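Local structure of aminopeptidase N (Francisella tularensis subsp. tularensis, 5DLL) at residues K75-H80 and K101-T106; S24-D29 and N60-D65; H32-L37 and T154-A159. The protein is a zinc-dependent M1-family aminopeptidase that releases N-terminal amino acids, preferably alanine, from peptides, and probably takes part in the breakdown of intracellular peptides. All coordinates share one frame; numbering follows the deposited sequence.

Contact 1 of 3, residues K75-H80 and K101-T106; sequences KLNNKH and KFVLQT. With NA (sodium ion), chain R.
Side chains of this antiparallel strand pair alternate between two faces of the sheet. On one face Lys75 and Gln105 run side by side in the same direction. Gln105 has CG anti to its backbone N (chi1 -179°) and stays extended beyond it. Lys75 CD lies over one face of the His80 ring, offset toward the rim, and the bend at chi3 comes after it and turns CE alongside Gln105 OE1, 3.5 Å away. Long, flexible polar chains suit this partly exposed face, because their aliphatic parts can pack while their polar ends can remain near solvent. The other face is apolar: Leu76 crosses Phe102 obliquely, CG 3.8 Å from ring atom CD2, and Leu104 brings CD1 up against Lys75 O. Beneath the side chains, Lys75 and Gln105 form a hydrogen-bonded pair, with N-H to O bonds in both directions.

Leu76 to Lys79 make a type I' turn, the tight turn of a two-residue beta hairpin; Asn77 and Asn78 occupy its corners with positive phi, which asparagine tolerates well. Asn77 is held twice: its N donates to Val103 O at 2.8 Å, while its OD1 receives Val103 N at 3.1 Å from above the amide carbonyl plane. This amide stands nearly upright to the Phe102 ring, with planes 78° apart.

Strand 42-52 flanks 101-106 through backbone bonds to Phe102, Leu104 and Thr106; Thr106, through O and OG1, shares the sodium ion with Val44 and Thr141. Strand 62-65 packs against Phe102 and Leu104 on the apolar face.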
ATOM      1  N   LYS A  75     -30.883  28.557  13.299  1.00 43.81           N
ATOM      2  CA  LYS A  75     -30.791  29.863  13.946  1.00 44.60           C
ATOM      3  C   LYS A  75     -29.417  30.467  13.695  1.00 42.93           C
ATOM      4  O   LYS A  75     -28.410  29.768  13.768  1.00 39.75           O
ATOM      5  CB  LYS A  75     -31.019  29.737  15.455  1.00 47.10           C
ATOM      6  CG  LYS A  75     -32.235  28.910  15.837  1.00 50.75           C
ATOM      7  CD  LYS A  75     -32.615  29.110  17.295  1.00 58.55           C
ATOM      8  CE  LYS A  75     -31.566  28.550  18.240  1.00 62.38           C
ATOM      9  NZ  LYS A  75     -32.061  28.537  19.645  1.00 65.06           N
ATOM     10  N   LEU A  76     -29.384  31.764  13.401  1.00 45.45           N
ATOM     11  CA  LEU A  76     -28.136  32.501  13.238  1.00 46.89           C
ATOM     12  C   LEU A  76     -28.040  33.517  14.370  1.00 53.00           C
ATOM     13  O   LEU A  76     -28.981  34.284  14.596  1.00 60.06           O
ATOM     14  CB  LEU A  76     -28.104  33.199  11.876  1.00 46.37           C
ATOM     15  CG  LEU A  76     -26.746  33.706  11.365  1.00 45.91           C
ATOM     16  CD1 LEU A  76     -26.692  33.640   9.846  1.00 47.97           C
ATOM     17  CD2 LEU A  76     -26.446  35.119  11.840  1.00 46.89           C
ATOM     18  N   ASN A  77     -26.907  33.513  15.076  1.00 57.06           N
ATOM     19  CA  ASN A  77     -26.709  34.336  16.276  1.00 51.10           C
ATOM     20  C   ASN A  77     -27.869  34.178  17.265  1.00 56.35           C
ATOM     21  O   ASN A  77     -28.411  35.159  17.793  1.00 50.95           O
ATOM     22  CB  ASN A  77     -26.466  35.809  15.904  1.00 50.18           C
ATOM     23  CG  ASN A  77     -25.056  36.061  15.381  1.00 53.30           C
ATOM     24  OD1 ASN A  77     -24.125  35.302  15.655  1.00 51.89           O
ATOM     25  ND2 ASN A  77     -24.892  37.147  14.634  1.00 57.11           N
ATOM     26  N   ASN A  78     -28.250  32.919  17.480  1.00 59.84           N
ATOM     27  CA  ASN A  78     -29.284  32.533  18.445  1.00 63.78           C
ATOM     28  C   ASN A  78     -30.726  32.935  18.068  1.00 65.76           C
ATOM     29  O   ASN A  78     -31.669  32.618  18.802  1.00 61.88           O
ATOM     30  CB  ASN A  78     -28.918  33.062  19.843  1.00 64.95           C
ATOM     31  CG  ASN A  78     -29.292  32.101  20.956  1.00 68.85           C
ATOM     32  OD1 ASN A  78     -29.404  30.892  20.744  1.00 64.90           O
ATOM     33  ND2 ASN A  78     -29.469  32.636  22.161  1.00 74.33           N
ATOM     34  N   LYS A  79     -30.898  33.607  16.927  1.00 65.35           N
ATOM     35  CA  LYS A  79     -32.218  33.993  16.428  1.00 66.78           C
ATOM     36  C   LYS A  79     -32.598  33.130  15.218  1.00 59.47           C
ATOM     37  O   LYS A  79     -31.756  32.860  14.361  1.00 60.42           O
ATOM     38  CB  LYS A  79     -32.218  35.471  16.035  1.00 70.97           C
ATOM     39  CG  LYS A  79     -33.608  36.077  15.943  1.00 76.91           C
ATOM     40  CD  LYS A  79     -33.613  37.361  15.134  1.00 76.30           C
ATOM     41  CE  LYS A  79     -35.018  37.931  15.046  1.00 84.87           C
ATOM     42  NZ  LYS A  79     -35.096  39.081  14.107  1.00 92.29           N
ATOM     43  N   HIS A  80     -33.860  32.708  15.152  1.00 56.71           N
ATOM     44  CA  HIS A  80     -34.341  31.840  14.064  1.00 55.20           C
ATOM     45  C   HIS A  80     -34.286  32.521  12.702  1.00 55.10           C
ATOM     46  O   HIS A  80     -34.463  33.735  12.597  1.00 57.91           O
ATOM     47  CB  HIS A  80     -35.778  31.379  14.327  1.00 54.76           C
ATOM     48  CG  HIS A  80     -35.885  30.264  15.317  1.00 58.62           C
ATOM     49  ND1 HIS A  80     -35.959  28.940  14.939  1.00 65.69           N
ATOM     50  CD2 HIS A  80     -35.929  30.273  16.670  1.00 61.92           C
ATOM     51  CE1 HIS A  80     -36.042  28.182  16.017  1.00 70.27           C
ATOM     52  NE2 HIS A  80     -36.028  28.966  17.080  1.00 68.44           N
ATOM     53  N   LYS A 101     -18.801  37.774  11.472  1.00 62.38           N
ATOM     54  CA  LYS A 101     -18.529  36.819  12.542  1.00 64.21           C
ATOM     55  C   LYS A 101     -19.852  36.432  13.196  1.00 60.79           C
ATOM     56  O   LYS A 101     -20.606  37.304  13.633  1.00 69.65           O
ATOM     57  CB  LYS A 101     -17.585  37.451  13.570  1.00 69.18           C
ATOM     58  CG  LYS A 101     -16.734  36.465  14.355  1.00 71.80           C
ATOM     59  CD  LYS A 101     -15.624  37.189  15.111  1.00 77.69           C
ATOM     60  CE  LYS A 101     -14.649  36.224  15.770  1.00 75.79           C
ATOM     61  NZ  LYS A 101     -15.280  35.418  16.853  1.00 68.60           N
ATOM     62  N   PHE A 102     -20.140  35.133  13.249  1.00 56.43           N
ATOM     63  CA  PHE A 102     -21.425  34.652  13.772  1.00 52.56           C
ATOM     64  C   PHE A 102     -21.410  33.176  14.177  1.00 50.02           C
ATOM     65  O   PHE A 102     -20.506  32.422  13.819  1.00 46.31           O
ATOM     66  CB  PHE A 102     -22.539  34.888  12.742  1.00 46.39           C
ATOM     67  CG  PHE A 102     -22.357  34.123  11.452  1.00 44.96           C
ATOM     68  CD1 PHE A 102     -21.504  34.594  10.460  1.00 44.93           C
ATOM     69  CD2 PHE A 102     -23.051  32.942  11.221  1.00 48.11           C
ATOM     70  CE1 PHE A 102     -21.337  33.900   9.274  1.00 38.41           C
ATOM     71  CE2 PHE A 102     -22.892  32.246  10.031  1.00 41.91           C
ATOM     72  CZ  PHE A 102     -22.031  32.726   9.059  1.00 38.87           C
ATOM     73  N   VAL A 103     -22.436  32.785  14.927  1.00 48.51           N
ATOM     74  CA  VAL A 103     -22.658  31.389  15.290  1.00 44.74           C
ATOM     75  C   VAL A 103     -23.931  30.894  14.595  1.00 48.07           C
ATOM     76  O   VAL A 103     -24.967  31.564  14.624  1.00 51.31           O
ATOM     77  CB  VAL A 103     -22.722  31.172  16.827  1.00 44.20           C
ATOM     78  CG1 VAL A 103     -23.524  32.261  17.527  1.00 46.80           C
ATOM     79  CG2 VAL A 103     -23.281  29.795  17.162  1.00 41.85           C
ATOM     80  N   LEU A 104     -23.835  29.726  13.963  1.00 42.03           N
ATOM     81  CA  LEU A 104     -24.955  29.128  13.258  1.00 41.51           C
ATOM     82  C   LEU A 104     -25.319  27.780  13.870  1.00 40.81           C
ATOM     83  O   LEU A 104     -24.537  26.837  13.797  1.00 51.71           O
ATOM     84  CB  LEU A 104     -24.595  28.942  11.786  1.00 45.76           C
ATOM     85  CG  LEU A 104     -25.677  28.317  10.904  1.00 48.97           C
ATOM     86  CD1 LEU A 104     -26.924  29.185  10.890  1.00 53.21           C
ATOM     87  CD2 LEU A 104     -25.152  28.095   9.494  1.00 50.91           C
ATOM     88  N   GLN A 105     -26.509  27.694  14.460  1.00 41.29           N
ATOM     89  CA  GLN A 105     -27.009  26.442  15.010  1.00 42.31           C
ATOM     90  C   GLN A 105     -27.978  25.775  14.047  1.00 42.13           C
ATOM     91  O   GLN A 105     -28.922  26.408  13.593  1.00 39.07           O
ATOM     92  CB  GLN A 105     -27.721  26.684  16.341  1.00 52.74           C
ATOM     93  CG  GLN A 105     -28.248  25.406  16.985  1.00 62.63           C
ATOM     94  CD  GLN A 105     -28.988  25.654  18.278  1.00 72.95           C
ATOM     95  OE1 GLN A 105     -28.724  26.625  18.985  1.00 88.41           O
ATOM     96  NE2 GLN A 105     -29.927  24.772  18.598  1.00 86.33           N
ATOM     97  N   THR A 106     -27.747  24.493  13.761  1.00 45.79           N
ATOM     98  CA  THR A 106     -28.681  23.678  12.982  1.00 43.43           C
ATOM     99  C   THR A 106     -28.987  22.383  13.723  1.00 42.69           C
ATOM    100  O   THR A 106     -28.063  21.671  14.128  1.00 49.15           O
ATOM    101  CB  THR A 106     -28.115  23.279  11.595  1.00 47.35           C
ATOM    102  OG1 THR A 106     -27.089  22.276  11.746  1.00 59.20           O
ATOM    103  CG2 THR A 106     -27.571  24.491  10.848  1.00 45.88           C
TER
HETATM  104 NA    NA R 917     -27.200  20.069  12.796  1.00 56.96          NA

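Contact 2 of 3, residues S24-D29 and N60-D65; sequences SNYLID and NTLVLD
Strand 26-28 and the segment 60-65 approach without pairing as sheet neighbours, their nearest CA atoms, Tyr26 and Leu62, being 7.0 Å apart. The contact is one of sheet packing in the M1 N-terminal domain: strand 26-36 lies in the large mixed sheet, whereas 62-65 is an outer strand of a small antiparallel one.

Tyr26 fills the interval. Its CB points toward 60-65, and with CG anti to the carbonyl carbon (chi1 -77°) the ring reaches along Asn60 and Leu62. At the near end Leu62 CD1 lies 3.7 Å from Tyr26 CB, meeting the side chain obliquely. Farther out, Asn60 CA sits at the ring edge, in plane, and the hydroxyl ends beside Asn60, Tyr26 OH lying 3.5 Å from its CB. A long aromatic with a polar tip suits this buried place: its ring packs on Leu62 and Ile50, Arg57 makes a cation-pi contact with it, and the hydroxyl is satisfied by a hydrogen bond outside the two segments.

Just before the strand, Ser24 OG donates to Tyr26 O at 2.7 Å. Asn25 suits the adjoining position because its amide can bridge main-chain carbonyls; ND2 also bonds to Asn59 O. Its CG sits between the backbone N and the carbonyl carbon, the crowded position (chi1 69°), which directs ND2 to Thr61 O, 3.1 Å away. The N-H line from Asn25 ND2 to Thr61 O is nearly straight, at 172°.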
ATOM      1  N   SER A  24     -12.112  29.143   0.569  1.00 39.94           N
ATOM      2  CA  SER A  24     -13.469  29.352   1.061  1.00 39.36           C
ATOM      3  C   SER A  24     -13.632  30.797   1.526  1.00 41.66           C
ATOM      4  O   SER A  24     -12.752  31.330   2.197  1.00 39.27           O
ATOM      5  CB  SER A  24     -13.760  28.400   2.217  1.00 38.08           C
ATOM      6  OG  SER A  24     -15.105  28.516   2.638  1.00 41.74           O
ATOM      7  N   ASN A  25     -14.744  31.431   1.159  1.00 44.43           N
ATOM      8  CA  ASN A  25     -15.006  32.813   1.579  1.00 46.40           C
ATOM      9  C   ASN A  25     -15.373  32.942   3.062  1.00 44.45           C
ATOM     10  O   ASN A  25     -15.275  34.028   3.632  1.00 46.13           O
ATOM     11  CB  ASN A  25     -16.060  33.493   0.679  1.00 47.76           C
ATOM     12  CG  ASN A  25     -17.459  32.921   0.845  1.00 47.47           C
ATOM     13  OD1 ASN A  25     -17.642  31.793   1.299  1.00 51.98           O
ATOM     14  ND2 ASN A  25     -18.461  33.707   0.463  1.00 46.33           N
ATOM     15  N   TYR A  26     -15.784  31.836   3.680  1.00 44.63           N
ATOM     16  CA  TYR A  26     -16.028  31.790   5.125  1.00 49.19           C
ATOM     17  C   TYR A  26     -15.300  30.600   5.748  1.00 51.02           C
ATOM     18  O   TYR A  26     -15.094  29.577   5.086  1.00 48.31           O
ATOM     19  CB  TYR A  26     -17.535  31.754   5.418  1.00 48.36           C
ATOM     20  CG  TYR A  26     -18.170  33.118   5.256  1.00 51.90           C
ATOM     21  CD1 TYR A  26     -18.220  34.010   6.323  1.00 49.99           C
ATOM     22  CD2 TYR A  26     -18.679  33.536   4.030  1.00 48.00           C
ATOM     23  CE1 TYR A  26     -18.774  35.272   6.180  1.00 49.58           C
ATOM     24  CE2 TYR A  26     -19.234  34.799   3.878  1.00 48.60           C
ATOM     25  CZ  TYR A  26     -19.277  35.663   4.957  1.00 46.23           C
ATOM     26  OH  TYR A  26     -19.825  36.918   4.827  1.00 47.46           O
ATOM     27  N   LEU A  27     -14.897  30.755   7.010  1.00 45.75           N
ATOM     28  CA  LEU A  27     -14.117  29.740   7.725  1.00 46.78           C
ATOM     29  C   LEU A  27     -14.739  29.379   9.070  1.00 48.44           C
ATOM     30  O   LEU A  27     -15.494  30.159   9.644  1.00 48.33           O
ATOM     31  CB  LEU A  27     -12.683  30.226   7.945  1.00 47.34           C
ATOM     32  CG  LEU A  27     -11.766  30.203   6.719  1.00 51.76           C
ATOM     33  CD1 LEU A  27     -10.519  31.040   6.977  1.00 53.89           C
ATOM     34  CD2 LEU A  27     -11.397  28.775   6.331  1.00 46.67           C
ATOM     35  N   ILE A  28     -14.392  28.193   9.566  1.00 50.98           N
ATOM     36  CA  ILE A  28     -14.939  27.669  10.814  1.00 44.31           C
ATOM     37  C   ILE A  28     -13.815  27.500  11.826  1.00 44.82           C
ATOM     38  O   ILE A  28     -12.846  26.781  11.581  1.00 57.36           O
ATOM     39  CB  ILE A  28     -15.662  26.320  10.595  1.00 41.90           C
ATOM     40  CG1 ILE A  28     -16.715  26.473   9.486  1.00 36.14           C
ATOM     41  CG2 ILE A  28     -16.287  25.825  11.902  1.00 38.01           C
ATOM     42  CD1 ILE A  28     -17.516  25.223   9.184  1.00 36.21           C
ATOM     43  N   ASP A  29     -13.958  28.185  12.957  1.00 45.65           N
ATOM     44  CA  ASP A  29     -12.993  28.124  14.043  1.00 43.98           C
ATOM     45  C   ASP A  29     -13.289  26.943  14.959  1.00 42.00           C
ATOM     46  O   ASP A  29     -12.375  26.199  15.329  1.00 45.51           O
ATOM     47  CB  ASP A  29     -13.017  29.431  14.848  1.00 50.19           C
ATOM     48  CG  ASP A  29     -12.392  30.606  14.096  1.00 59.26           C
ATOM     49  OD1 ASP A  29     -11.735  30.385  13.050  1.00 63.38           O
ATOM     50  OD2 ASP A  29     -12.546  31.757  14.567  1.00 49.78           O
ATOM     51  N   ASN A  60     -20.963  37.770   0.285  1.00 49.30           N
ATOM     52  CA  ASN A  60     -21.293  37.382   1.661  1.00 47.21           C
ATOM     53  C   ASN A  60     -22.347  36.277   1.733  1.00 47.69           C
ATOM     54  O   ASN A  60     -23.196  36.268   2.628  1.00 45.08           O
ATOM     55  CB  ASN A  60     -21.768  38.607   2.442  1.00 48.01           C
ATOM     56  CG  ASN A  60     -20.823  39.783   2.303  1.00 49.18           C
ATOM     57  OD1 ASN A  60     -19.623  39.612   2.052  1.00 43.30           O
ATOM     58  ND2 ASN A  60     -21.358  40.985   2.460  1.00 48.69           N
ATOM     59  N   THR A  61     -22.282  35.344   0.787  1.00 46.19           N
ATOM     60  CA  THR A  61     -23.178  34.205   0.769  1.00 46.12           C
ATOM     61  C   THR A  61     -22.461  33.006   1.370  1.00 47.68           C
ATOM     62  O   THR A  61     -21.345  32.683   0.969  1.00 52.47           O
ATOM     63  CB  THR A  61     -23.627  33.859  -0.665  1.00 49.82           C
ATOM     64  OG1 THR A  61     -24.384  34.949  -1.210  1.00 48.86           O
ATOM     65  CG2 THR A  61     -24.487  32.595  -0.677  1.00 46.40           C
ATOM     66  N   LEU A  62     -23.104  32.361   2.336  1.00 47.02           N
ATOM     67  CA  LEU A  62     -22.611  31.111   2.897  1.00 44.63           C
ATOM     68  C   LEU A  62     -23.231  29.940   2.133  1.00 44.12           C
ATOM     69  O   LEU A  62     -24.450  29.870   1.986  1.00 46.20           O
ATOM     70  CB  LEU A  62     -22.968  31.020   4.382  1.00 44.70           C
ATOM     71  CG  LEU A  62     -22.341  29.878   5.191  1.00 45.80           C
ATOM     72  CD1 LEU A  62     -20.846  30.100   5.392  1.00 43.31           C
ATOM     73  CD2 LEU A  62     -23.046  29.727   6.534  1.00 44.17           C
ATOM     74  N   VAL A  63     -22.389  29.034   1.644  1.00 41.53           N
ATOM     75  CA  VAL A  63     -22.848  27.845   0.928  1.00 45.42           C
ATOM     76  C   VAL A  63     -22.384  26.592   1.676  1.00 45.48           C
ATOM     77  O   VAL A  63     -21.271  26.110   1.464  1.00 45.84           O
ATOM     78  CB  VAL A  63     -22.325  27.814  -0.532  1.00 46.51           C
ATOM     79  CG1 VAL A  63     -22.862  26.594  -1.274  1.00 45.02           C
ATOM     80  CG2 VAL A  63     -22.695  29.096  -1.268  1.00 44.81           C
ATOM     81  N   LEU A  64     -23.240  26.075   2.551  1.00 44.26           N
ATOM     82  CA  LEU A  64     -22.945  24.846   3.286  1.00 43.95           C
ATOM     83  C   LEU A  64     -23.311  23.606   2.474  1.00 39.97           C
ATOM     84  O   LEU A  64     -24.327  23.589   1.789  1.00 48.75           O
ATOM     85  CB  LEU A  64     -23.705  24.823   4.614  1.00 45.73           C
ATOM     86  CG  LEU A  64     -23.283  25.895   5.618  1.00 47.77           C
ATOM     87  CD1 LEU A  64     -24.323  26.029   6.715  1.00 53.48           C
ATOM     88  CD2 LEU A  64     -21.921  25.577   6.209  1.00 50.68           C
ATOM     89  N   ASP A  65     -22.475  22.577   2.562  1.00 37.61           N
ATOM     90  CA  ASP A  65     -22.739  21.279   1.947  1.00 38.40           C
ATOM     91  C   ASP A  65     -23.569  20.414   2.902  1.00 35.76           C
ATOM     92  O   ASP A  65     -23.308  20.383   4.107  1.00 35.28           O
ATOM     93  CB  ASP A  65     -21.419  20.561   1.625  1.00 46.10           C
ATOM     94  CG  ASP A  65     -20.523  21.358   0.679  1.00 51.48           C
ATOM     95  OD1 ASP A  65     -20.919  21.564  -0.490  1.00 52.91           O
ATOM     96  OD2 ASP A  65     -19.416  21.765   1.103  1.00 47.18           O
TER

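Contact 3 of 3, residues H32-L37 and T154-A159; sequences HLIFEL and TVKIIA
Phe35, His32 and Leu37 all place CG anti to the carbonyl carbon, with chi1 between -64° and -72°, and each side chain thereby leans on the neighbouring strand. Phe35 sets ring atom CD1 4.1 Å from Val155 CG1, the methyl that lies anti to its own backbone N, while Lys156 O stands at the ring edge, in plane. Leu37 crosses Ile157 obliquely, its CD1 3.9 Å from Ile157 CG2 and 4.0 Å from Ala159 CB; the small alanine leaves the leucine branch room to settle there. His32 lies alongside Thr154 and points the same way, its CD2 3.6 Å from Thr154 CB.

The two strands are parallel neighbours in the large mixed beta sheet of the M1 N-terminal domain; the axes of strands 32-36 and 154-159 come within 4.7 Å and their directions differ by 9°. Five backbone bonds join them, donated alternately from 32-37 and from 154-159; the straightest runs from Ile158 N to Phe35 O at 2.7 Å, almost along the C=O axis.

Leu33, Phe35, Val155 and Ile157 share the buried face, where apolar residues pack against Phe199 and Leu201. Beta-branched valine and isoleucine also suit the extended backbone. On the other, partly exposed face, His32, Ile34, Glu36, Thr154, Lys156 and Ile158 mix polar and apolar character. There Ile34 CG2 meets Ile158 CD1 at 4.2 Å, and the Lys156 chain, bent at chi3, leads its amine away from strand 32-36.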
ATOM      1  N   HIS A  32     -19.266  22.503  17.490  1.00 40.66           N
ATOM      2  CA  HIS A  32     -19.827  21.812  18.650  1.00 46.78           C
ATOM      3  C   HIS A  32     -21.016  20.977  18.213  1.00 43.09           C
ATOM      4  O   HIS A  32     -22.026  21.522  17.777  1.00 46.17           O
ATOM      5  CB  HIS A  32     -20.261  22.810  19.721  1.00 49.97           C
ATOM      6  CG  HIS A  32     -19.128  23.582  20.314  1.00 58.03           C
ATOM      7  ND1 HIS A  32     -18.380  24.481  19.585  1.00 58.04           N
ATOM      8  CD2 HIS A  32     -18.611  23.590  21.565  1.00 57.84           C
ATOM      9  CE1 HIS A  32     -17.451  25.008  20.360  1.00 58.15           C
ATOM     10  NE2 HIS A  32     -17.569  24.483  21.567  1.00 59.46           N
ATOM     11  N   LEU A  33     -20.886  19.658  18.334  1.00 38.24           N
ATOM     12  CA  LEU A  33     -21.927  18.730  17.914  1.00 38.93           C
ATOM     13  C   LEU A  33     -22.538  18.006  19.107  1.00 37.00           C
ATOM     14  O   LEU A  33     -21.868  17.773  20.112  1.00 34.85           O
ATOM     15  CB  LEU A  33     -21.361  17.695  16.932  1.00 40.81           C
ATOM     16  CG  LEU A  33     -20.467  18.217  15.801  1.00 41.20           C
ATOM     17  CD1 LEU A  33     -20.043  17.066  14.901  1.00 41.64           C
ATOM     18  CD2 LEU A  33     -21.162  19.306  14.997  1.00 41.14           C
ATOM     19  N   ILE A  34     -23.824  17.679  18.982  1.00 37.07           N
ATOM     20  CA  ILE A  34     -24.520  16.797  19.919  1.00 38.08           C
ATOM     21  C   ILE A  34     -25.215  15.716  19.100  1.00 37.23           C
ATOM     22  O   ILE A  34     -25.980  16.024  18.181  1.00 37.29           O
ATOM     23  CB  ILE A  34     -25.573  17.546  20.770  1.00 42.04           C
ATOM     24  CG1 ILE A  34     -24.918  18.686  21.569  1.00 42.96           C
ATOM     25  CG2 ILE A  34     -26.284  16.578  21.712  1.00 43.00           C
ATOM     26  CD1 ILE A  34     -25.891  19.715  22.105  1.00 42.21           C
ATOM     27  N   PHE A  35     -24.930  14.458  19.426  1.00 38.63           N
ATOM     28  CA  PHE A  35     -25.552  13.313  18.764  1.00 45.15           C
ATOM     29  C   PHE A  35     -26.506  12.606  19.724  1.00 49.41           C
ATOM     30  O   PHE A  35     -26.084  12.105  20.775  1.00 40.46           O
ATOM     31  CB  PHE A  35     -24.495  12.318  18.285  1.00 43.46           C
ATOM     32  CG  PHE A  35     -23.690  12.796  17.106  1.00 43.71           C
ATOM     33  CD1 PHE A  35     -22.619  13.668  17.283  1.00 45.99           C
ATOM     34  CD2 PHE A  35     -23.984  12.355  15.822  1.00 42.70           C
ATOM     35  CE1 PHE A  35     -21.869  14.102  16.202  1.00 41.93           C
ATOM     36  CE2 PHE A  35     -23.238  12.789  14.735  1.00 41.60           C
ATOM     37  CZ  PHE A  35     -22.179  13.662  14.928  1.00 41.48           C
ATOM     38  N   GLU A  36     -27.788  12.581  19.360  1.00 46.67           N
ATOM     39  CA  GLU A  36     -28.789  11.802  20.074  1.00 50.43           C
ATOM     40  C   GLU A  36     -29.073  10.550  19.261  1.00 48.94           C
ATOM     41  O   GLU A  36     -29.938  10.546  18.388  1.00 40.54           O
ATOM     42  CB  GLU A  36     -30.054  12.622  20.282  1.00 54.42           C
ATOM     43  CG  GLU A  36     -29.782  13.942  20.974  1.00 55.57           C
ATOM     44  CD  GLU A  36     -31.044  14.652  21.396  1.00 56.42           C
ATOM     45  OE1 GLU A  36     -31.186  15.844  21.059  1.00 62.42           O
ATOM     46  OE2 GLU A  36     -31.890  14.019  22.065  1.00 64.08           O
ATOM     47  N   LEU A  37     -28.325   9.491  19.558  1.00 49.54           N
ATOM     48  CA  LEU A  37     -28.320   8.289  18.737  1.00 50.71           C
ATOM     49  C   LEU A  37     -29.633   7.514  18.781  1.00 53.71           C
ATOM     50  O   LEU A  37     -30.202   7.270  19.853  1.00 54.34           O
ATOM     51  CB  LEU A  37     -27.165   7.362  19.142  1.00 53.40           C
ATOM     52  CG  LEU A  37     -25.746   7.891  18.924  1.00 54.81           C
ATOM     53  CD1 LEU A  37     -24.735   6.798  19.237  1.00 58.89           C
ATOM     54  CD2 LEU A  37     -25.548   8.407  17.503  1.00 55.17           C
ATOM     55  N   THR A 154     -15.739  19.942  19.581  1.00 43.76           N
ATOM     56  CA  THR A 154     -16.293  19.391  20.820  1.00 42.23           C
ATOM     57  C   THR A 154     -17.513  18.584  20.426  1.00 37.90           C
ATOM     58  O   THR A 154     -18.329  19.049  19.637  1.00 33.22           O
ATOM     59  CB  THR A 154     -16.739  20.487  21.803  1.00 46.12           C
ATOM     60  OG1 THR A 154     -15.689  21.449  21.961  1.00 49.22           O
ATOM     61  CG2 THR A 154     -17.104  19.879  23.161  1.00 43.88           C
ATOM     62  N   VAL A 155     -17.642  17.381  20.977  1.00 36.80           N
ATOM     63  CA  VAL A 155     -18.657  16.430  20.524  1.00 35.60           C
ATOM     64  C   VAL A 155     -19.301  15.708  21.708  1.00 36.53           C
ATOM     65  O   VAL A 155     -18.627  14.953  22.397  1.00 41.04           O
ATOM     66  CB  VAL A 155     -18.030  15.371  19.575  1.00 34.44           C
ATOM     67  CG1 VAL A 155     -19.054  14.314  19.166  1.00 33.64           C
ATOM     68  CG2 VAL A 155     -17.408  16.033  18.347  1.00 31.58           C
ATOM     69  N   LYS A 156     -20.595  15.932  21.936  1.00 39.50           N
ATOM     70  CA  LYS A 156     -21.355  15.144  22.917  1.00 41.64           C
ATOM     71  C   LYS A 156     -22.074  13.994  22.214  1.00 41.77           C
ATOM     72  O   LYS A 156     -22.509  14.143  21.075  1.00 43.54           O
ATOM     73  CB  LYS A 156     -22.370  16.013  23.673  1.00 42.13           C
ATOM     74  CG  LYS A 156     -23.024  15.297  24.853  1.00 44.47           C
ATOM     75  CD  LYS A 156     -24.162  16.094  25.472  1.00 51.54           C
ATOM     76  CE  LYS A 156     -23.692  17.399  26.102  1.00 56.50           C
ATOM     77  NZ  LYS A 156     -24.735  17.979  26.994  1.00 56.87           N
ATOM     78  N   ILE A 157     -22.196  12.854  22.894  1.00 42.29           N
ATOM     79  CA  ILE A 157     -22.919  11.692  22.364  1.00 41.19           C
ATOM     80  C   ILE A 157     -23.896  11.164  23.411  1.00 42.54           C
ATOM     81  O   ILE A 157     -23.482  10.800  24.508  1.00 43.90           O
ATOM     82  CB  ILE A 157     -21.959  10.541  21.973  1.00 41.99           C
ATOM     83  CG1 ILE A 157     -20.896  11.027  20.982  1.00 43.27           C
ATOM     84  CG2 ILE A 157     -22.735   9.371  21.376  1.00 41.49           C
ATOM     85  CD1 ILE A 157     -19.854   9.982  20.643  1.00 44.81           C
ATOM     86  N   ILE A 158     -25.182  11.105  23.060  1.00 43.39           N
ATOM     87  CA  ILE A 158     -26.219  10.556  23.944  1.00 41.36           C
ATOM     88  C   ILE A 158     -26.756   9.258  23.348  1.00 40.55           C
ATOM     89  O   ILE A 158     -27.030   9.198  22.157  1.00 41.21           O
ATOM     90  CB  ILE A 158     -27.371  11.563  24.140  1.00 40.54           C
ATOM     91  CG1 ILE A 158     -26.827  12.890  24.686  1.00 40.94           C
ATOM     92  CG2 ILE A 158     -28.420  10.996  25.087  1.00 42.77           C
ATOM     93  CD1 ILE A 158     -27.830  14.022  24.703  1.00 40.05           C
ATOM     94  N   ALA A 159     -26.901   8.220  24.172  1.00 44.30           N
ATOM     95  CA  ALA A 159     -27.369   6.913  23.688  1.00 47.02           C
ATOM     96  C   ALA A 159     -27.824   5.977  24.813  1.00 51.39           C
ATOM     97  O   ALA A 159     -27.678   6.287  25.994  1.00 54.82           O
ATOM     98  CB  ALA A 159     -26.276   6.240  22.868  1.00 45.13           C
TER

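How the contacts relate
All three contacts lie in the M1 N-terminal domain. Contacts 1 and 2 touch directly, although their centres are about 13 Å apart: Leu104 CD2 packs 3.6 Å from Leu64 CD1, and the Phe102 ring approaches both Leu62 and Tyr26, so the apolar face of one contact continues into the other. Contacts 2 and 3 share strand 26-36, with centres about 23 Å apart. Contact 1 is nested within the chain loop closed by contact 3; their nearest atoms are about 7 Å apart, but both belong to one sheet. The sodium ion bound in part by Thr106 of contact 1 lies about 6 Å from the Leu33 side chain. The zinc site, His309, His313 and Glu332, is separate from all three.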